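Local structure of macrophage migration inhibitory factor-like protein (Entamoeba histolytica, 6CUQ) at residues 12-17 and 85-90; 34-39 and 47-52. The protein belongs to the macrophage migration inhibitory factor family and assembles as a trimer of small alpha/beta subunits whose sheets join across the interfaces. All coordinates share one frame; numbering follows the deposited sequence.

From the N terminus the chain first lays down strand 11-16, then turns into helix 22-40 and returns in strand 48-53; contact 2 closes this return, where the end of the helix meets the start of the strand across a short connection. Only later does helix 80-95 come back over strand 11-16 to make contact 1, which closes a much longer loop; both segments of contact 2 lie within it. The two contacts share one sheet, in which strands 11-16 and 48-53 run parallel as neighbours, joined by backbone hydrogen bonds, probably including one between I14 O and V52 N. R86 and E38 form a salt bridge that joins the two helices above these strands.

Contact 1. Residues 12-17 and 85-90; sequences ALITLS and DRYCKL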
loop_
_atom_site.group_PDB
_atom_site.type_symbol
_atom_site.label_atom_id
_atom_site.label_comp_id
_atom_site.label_asym_id
_atom_site.label_seq_id
_atom_site.Cartn_x
_atom_site.Cartn_y
_atom_site.Cartn_z
ATOM N N ALA B 12 -6.200 -7.791 -3.170
ATOM C CA ALA B 12 -6.820 -6.551 -2.708
ATOM C C ALA B 12 -6.213 -6.178 -1.369
ATOM O O ALA B 12 -6.303 -6.950 -0.406
ATOM C CB ALA B 12 -8.343 -6.669 -2.584
ATOM N N LEU B 13 -5.564 -5.016 -1.326
ATOM C CA LEU B 13 -5.084 -4.412 -0.094
ATOM C C LEU B 13 -6.093 -3.333 0.286
ATOM O O LEU B 13 -6.198 -2.304 -0.393
ATOM C CB LEU B 13 -3.679 -3.828 -0.258
ATOM C CG LEU B 13 -2.765 -3.789 0.973
ATOM C CD1 LEU B 13 -1.381 -3.273 0.616
ATOM C CD2 LEU B 13 -3.375 -2.958 2.092
ATOM N N ILE B 14 -6.842 -3.582 1.355
ATOM C CA ILE B 14 -7.906 -2.701 1.814
ATOM C C ILE B 14 -7.378 -1.952 3.027
ATOM O O ILE B 14 -7.064 -2.553 4.066
ATOM C CB ILE B 14 -9.179 -3.483 2.157
ATOM C CG1 ILE B 14 -9.629 -4.295 0.940
ATOM C CG2 ILE B 14 -10.281 -2.518 2.608
ATOM C CD1 ILE B 14 -10.779 -5.245 1.211
ATOM N N THR B 15 -7.243 -0.644 2.880
ATOM C CA THR B 15 -6.848 0.247 3.958
ATOM C C THR B 15 -8.104 1.016 4.341
ATOM O O THR B 15 -8.621 1.801 3.541
ATOM C CB THR B 15 -5.722 1.172 3.496
ATOM O OG1 THR B 15 -4.641 0.387 2.966
ATOM C CG2 THR B 15 -5.240 2.093 4.624
ATOM N N LEU B 16 -8.629 0.767 5.532
ATOM C CA LEU B 16 -9.868 1.421 5.920
ATOM C C LEU B 16 -9.765 1.971 7.332
ATOM O O LEU B 16 -8.978 1.494 8.155
ATOM C CB LEU B 16 -11.059 0.470 5.791
ATOM C CG LEU B 16 -11.359 -0.547 6.885
ATOM C CD1 LEU B 16 -12.590 -1.346 6.493
ATOM C CD2 LEU B 16 -10.190 -1.458 7.151
ATOM N N SER B 17 -10.560 3.006 7.599
ATOM C CA SER B 17 -10.474 3.737 8.853
ATOM C C SER B 17 -11.749 3.651 9.687
ATOM O O SER B 17 -12.026 4.544 10.485
ATOM C CB SER B 17 -10.128 5.202 8.579
ATOM O OG SER B 17 -11.292 5.892 8.174
ATOM N N ASP B 85 -18.458 -1.544 -7.515
ATOM C CA ASP B 85 -19.783 -1.676 -6.919
ATOM C C ASP B 85 -19.799 -2.705 -5.787
ATOM O O ASP B 85 -20.374 -2.451 -4.720
ATOM C CB ASP B 85 -20.801 -2.036 -8.006
ATOM C CG ASP B 85 -22.198 -2.226 -7.451
ATOM O OD1 ASP B 85 -22.771 -3.328 -7.602
ATOM O OD2 ASP B 85 -22.713 -1.277 -6.830
ATOM N N ARG B 86 -19.139 -3.852 -5.976
ATOM C CA ARG B 86 -19.197 -4.903 -4.962
ATOM C C ARG B 86 -18.401 -4.532 -3.712
ATOM O O ARG B 86 -18.833 -4.824 -2.590
ATOM C CB ARG B 86 -18.737 -6.233 -5.559
ATOM C CG ARG B 86 -19.697 -6.719 -6.629
ATOM C CD ARG B 86 -19.711 -8.212 -6.782
ATOM N NE ARG B 86 -20.268 -8.885 -5.616
ATOM C CZ ARG B 86 -20.117 -10.184 -5.378
ATOM N NH1 ARG B 86 -19.423 -10.925 -6.227
ATOM N NH2 ARG B 86 -20.642 -10.733 -4.292
ATOM N N TYR B 87 -17.221 -3.932 -3.877
ATOM C CA TYR B 87 -16.439 -3.516 -2.712
ATOM C C TYR B 87 -17.128 -2.392 -1.942
ATOM O O TYR B 87 -17.057 -2.348 -0.706
ATOM C CB TYR B 87 -15.041 -3.075 -3.135
ATOM C CG TYR B 87 -14.076 -4.220 -3.278
ATOM C CD1 TYR B 87 -13.645 -4.912 -2.159
ATOM C CD2 TYR B 87 -13.592 -4.606 -4.525
ATOM C CE1 TYR B 87 -12.758 -5.956 -2.268
ATOM C CE2 TYR B 87 -12.702 -5.653 -4.649
ATOM C CZ TYR B 87 -12.294 -6.327 -3.514
ATOM O OH TYR B 87 -11.412 -7.369 -3.603
ATOM N N CYS B 88 -17.742 -1.442 -2.652
ATOM C CA CYS B 88 -18.437 -0.363 -1.958
ATOM C C CYS B 88 -19.651 -0.893 -1.208
ATOM O O CYS B 88 -19.935 -0.456 -0.085
ATOM C CB CYS B 88 -18.830 0.740 -2.947
ATOM S SG CYS B 88 -17.418 1.736 -3.510
ATOM N N LYS B 89 -20.356 -1.869 -1.791
ATOM C CA LYS B 89 -21.474 -2.482 -1.082
ATOM C C LYS B 89 -20.981 -3.273 0.118
ATOM O O LYS B 89 -21.631 -3.277 1.172
ATOM C CB LYS B 89 -22.283 -3.368 -2.028
ATOM N N LEU B 90 -19.815 -3.905 -0.008
ATOM C CA LEU B 90 -19.253 -4.677 1.096
ATOM C C LEU B 90 -18.845 -3.783 2.272
ATOM O O LEU B 90 -19.215 -4.055 3.421
ATOM C CB LEU B 90 -18.066 -5.511 0.601
ATOM C CG LEU B 90 -17.345 -6.184 1.769
ATOM C CD1 LEU B 90 -18.341 -7.095 2.444
ATOM C CD2 LEU B 90 -16.055 -6.929 1.374
#
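With CG anti to its carbonyl carbon (chi1 -84°), Y87 sends its ring from helix 80-95 down onto A12 and I14, while I14 extends CD1 to meet it through a chi2 of 173°. This is helix-on-sheet packing in the alpha/beta fold of the macrophage migration inhibitory factor (MIF) family: the helix lies over the same face of the mixed sheet from which the side chains of A12 and I14 rise, two residues apart on strand 11-16. The backbones stay well separated, 9.7 Å between the CA atoms of I14 and Y87, and the long aromatic side chain spans the gap. The contact is small, burying 110 Å² in all, and no hydrogen bond crosses it. The methyl of I14 approaches one ortho position beside the phenol oxygen, with CD1 4.1 Å from CE1 of Y87, and the two side chains cross obliquely. I68 and I70 of the neighbouring strand 66-72 also pack on Y87, and L36 of helix 22-40 touches both Y87 and A12. Although buried, the phenol is satisfied by a hydrogen bond to S32 OG on helix 22-40. Beside that polar link, in van der Waals contact, A12 CB sits 3.3 Å from Y87 OH.

Contact 2. Residues 34-39 and 47-52; sequences KILSEV and CATQVV
S37 and C47 have the closest CA atoms of the two segments, 6.3 Å apart, and the SG of C47 lies between them. This SG lies 3.6 Å from S37 CB, and it also rests 4.0 Å from L36 CB, so the sulfur packs against two consecutive residues of the helix. A chi1 of -59°, with SG anti to the carbonyl carbon of C47, points the sulfur at the helix. L36 reaches farther along the strand with one branch: its CD1 stands 3.6 Å from A48 O and 3.8 Å from T49 OG1, a methyl laid against two oxygens. Those oxygens are themselves linked, T49 OG1 donating to A48 O at 2.7 Å, but the hydroxyl sits above the carbonyl plane and meets the C=O at only 94°. S32 OG, on helix 22-40, is a further hydrogen-bonding partner of T49 OG1. Around these contacts, Y87 of helix 80-95 touches L36, I44 packs on S37 and P10 on C47, while residues 48-51 form an antiparallel ladder with a strand of a neighbouring subunit, extending the sheet. The arrangement is the closing end of a beta-alpha-beta unit, strand 11-16, helix 22-40 and parallel strand 48-53, within the MIF fold.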
loop_
_atom_site.group_PDB
_atom_site.type_symbol
_atom_site.label_atom_id
_atom_site.label_comp_id
_atom_site.label_asym_id
_atom_site.label_seq_id
_atom_site.Cartn_x
_atom_site.Cartn_y
_atom_site.Cartn_z
ATOM N N LYS B 34 -13.822 -13.707 -2.121
ATOM C CA LYS B 34 -14.932 -14.211 -2.931
ATOM C C LYS B 34 -15.245 -13.268 -4.087
ATOM O O LYS B 34 -15.450 -13.712 -5.224
ATOM C CB LYS B 34 -16.184 -14.431 -2.073
ATOM C CG LYS B 34 -16.228 -15.757 -1.321
ATOM C CD LYS B 34 -17.337 -15.771 -0.294
ATOM C CE LYS B 34 -18.686 -15.940 -0.940
ATOM N NZ LYS B 34 -19.752 -15.595 0.035
ATOM N N ILE B 35 -15.291 -11.957 -3.809
ATOM C CA ILE B 35 -15.581 -10.961 -4.845
ATOM C C ILE B 35 -14.553 -11.034 -5.960
ATOM O O ILE B 35 -14.898 -11.083 -7.146
ATOM C CB ILE B 35 -15.606 -9.547 -4.237
ATOM C CG1 ILE B 35 -16.841 -9.312 -3.372
ATOM C CG2 ILE B 35 -15.509 -8.501 -5.338
ATOM C CD1 ILE B 35 -16.801 -7.962 -2.649
ATOM N N LEU B 36 -13.270 -11.051 -5.588
ATOM C CA LEU B 36 -12.195 -11.138 -6.571
ATOM C C LEU B 36 -12.367 -12.369 -7.447
ATOM O O LEU B 36 -12.309 -12.286 -8.679
ATOM C CB LEU B 36 -10.855 -11.186 -5.838
ATOM C CG LEU B 36 -10.425 -9.877 -5.176
ATOM C CD1 LEU B 36 -9.171 -10.074 -4.372
ATOM C CD2 LEU B 36 -10.185 -8.807 -6.242
ATOM N N SER B 37 -12.614 -13.525 -6.820
ATOM C CA SER B 37 -12.719 -14.769 -7.569
ATOM C C SER B 37 -13.939 -14.767 -8.480
ATOM O O SER B 37 -13.862 -15.214 -9.632
ATOM C CB SER B 37 -12.755 -15.953 -6.591
ATOM O OG SER B 37 -13.744 -16.914 -6.947
ATOM N N GLU B 38 -15.073 -14.262 -7.990
ATOM C CA GLU B 38 -16.294 -14.305 -8.791
ATOM C C GLU B 38 -16.224 -13.328 -9.959
ATOM O O GLU B 38 -16.710 -13.628 -11.059
ATOM C CB GLU B 38 -17.509 -14.036 -7.903
ATOM C CG GLU B 38 -17.757 -15.136 -6.875
ATOM C CD GLU B 38 -18.698 -14.725 -5.756
ATOM O OE1 GLU B 38 -19.292 -13.632 -5.836
ATOM O OE2 GLU B 38 -18.832 -15.503 -4.786
ATOM N N VAL B 39 -15.644 -12.151 -9.744
ATOM C CA VAL B 39 -15.649 -11.120 -10.779
ATOM C C VAL B 39 -14.454 -11.256 -11.725
ATOM O O VAL B 39 -14.614 -11.232 -12.948
ATOM C CB VAL B 39 -15.697 -9.723 -10.122
ATOM C CG1 VAL B 39 -15.569 -8.625 -11.179
ATOM C CG2 VAL B 39 -16.983 -9.562 -9.294
ATOM N N CYS B 47 -6.773 -16.056 -4.926
ATOM C CA CYS B 47 -7.186 -14.719 -4.511
ATOM C C CYS B 47 -6.764 -14.461 -3.071
ATOM O O CYS B 47 -6.896 -15.332 -2.207
ATOM C CB CYS B 47 -8.697 -14.558 -4.649
ATOM S SG CYS B 47 -9.314 -14.821 -6.330
ATOM N N ALA B 48 -6.262 -13.255 -2.817
ATOM C CA ALA B 48 -5.705 -12.911 -1.519
ATOM C C ALA B 48 -6.137 -11.501 -1.149
ATOM O O ALA B 48 -6.484 -10.694 -2.016
ATOM C CB ALA B 48 -4.176 -13.022 -1.509
ATOM N N THR B 49 -6.141 -11.225 0.157
ATOM C CA THR B 49 -6.572 -9.930 0.664
ATOM C C THR B 49 -5.945 -9.660 2.028
ATOM O O THR B 49 -5.878 -10.545 2.888
ATOM C CB THR B 49 -8.105 -9.848 0.727
ATOM O OG1 THR B 49 -8.621 -9.825 -0.607
ATOM C CG2 THR B 49 -8.581 -8.594 1.454
ATOM N N GLN B 50 -5.483 -8.422 2.201
ATOM C CA GLN B 50 -5.007 -7.892 3.468
ATOM C C GLN B 50 -5.841 -6.666 3.823
ATOM O O GLN B 50 -6.042 -5.782 2.980
ATOM C CB GLN B 50 -3.524 -7.511 3.390
ATOM C CG GLN B 50 -2.612 -8.648 2.973
ATOM C CD GLN B 50 -2.653 -9.821 3.955
ATOM O OE1 GLN B 50 -2.907 -9.633 5.143
ATOM N NE2 GLN B 50 -2.385 -11.035 3.462
ATOM N N VAL B 51 -6.337 -6.628 5.057
ATOM C CA VAL B 51 -7.148 -5.529 5.568
ATOM C C VAL B 51 -6.316 -4.742 6.573
ATOM O O VAL B 51 -5.856 -5.301 7.574
ATOM C CB VAL B 51 -8.446 -6.038 6.208
ATOM C CG1 VAL B 51 -9.306 -4.864 6.626
ATOM C CG2 VAL B 51 -9.185 -6.937 5.228
ATOM N N VAL B 52 -6.129 -3.443 6.317
ATOM C CA VAL B 52 -5.251 -2.611 7.127
ATOM C C VAL B 52 -6.079 -1.503 7.777
ATOM O O VAL B 52 -6.790 -0.765 7.086
ATOM C CB VAL B 52 -4.107 -2.033 6.270
ATOM C CG1 VAL B 52 -3.268 -0.997 7.058
ATOM C CG2 VAL B 52 -3.250 -3.184 5.697
#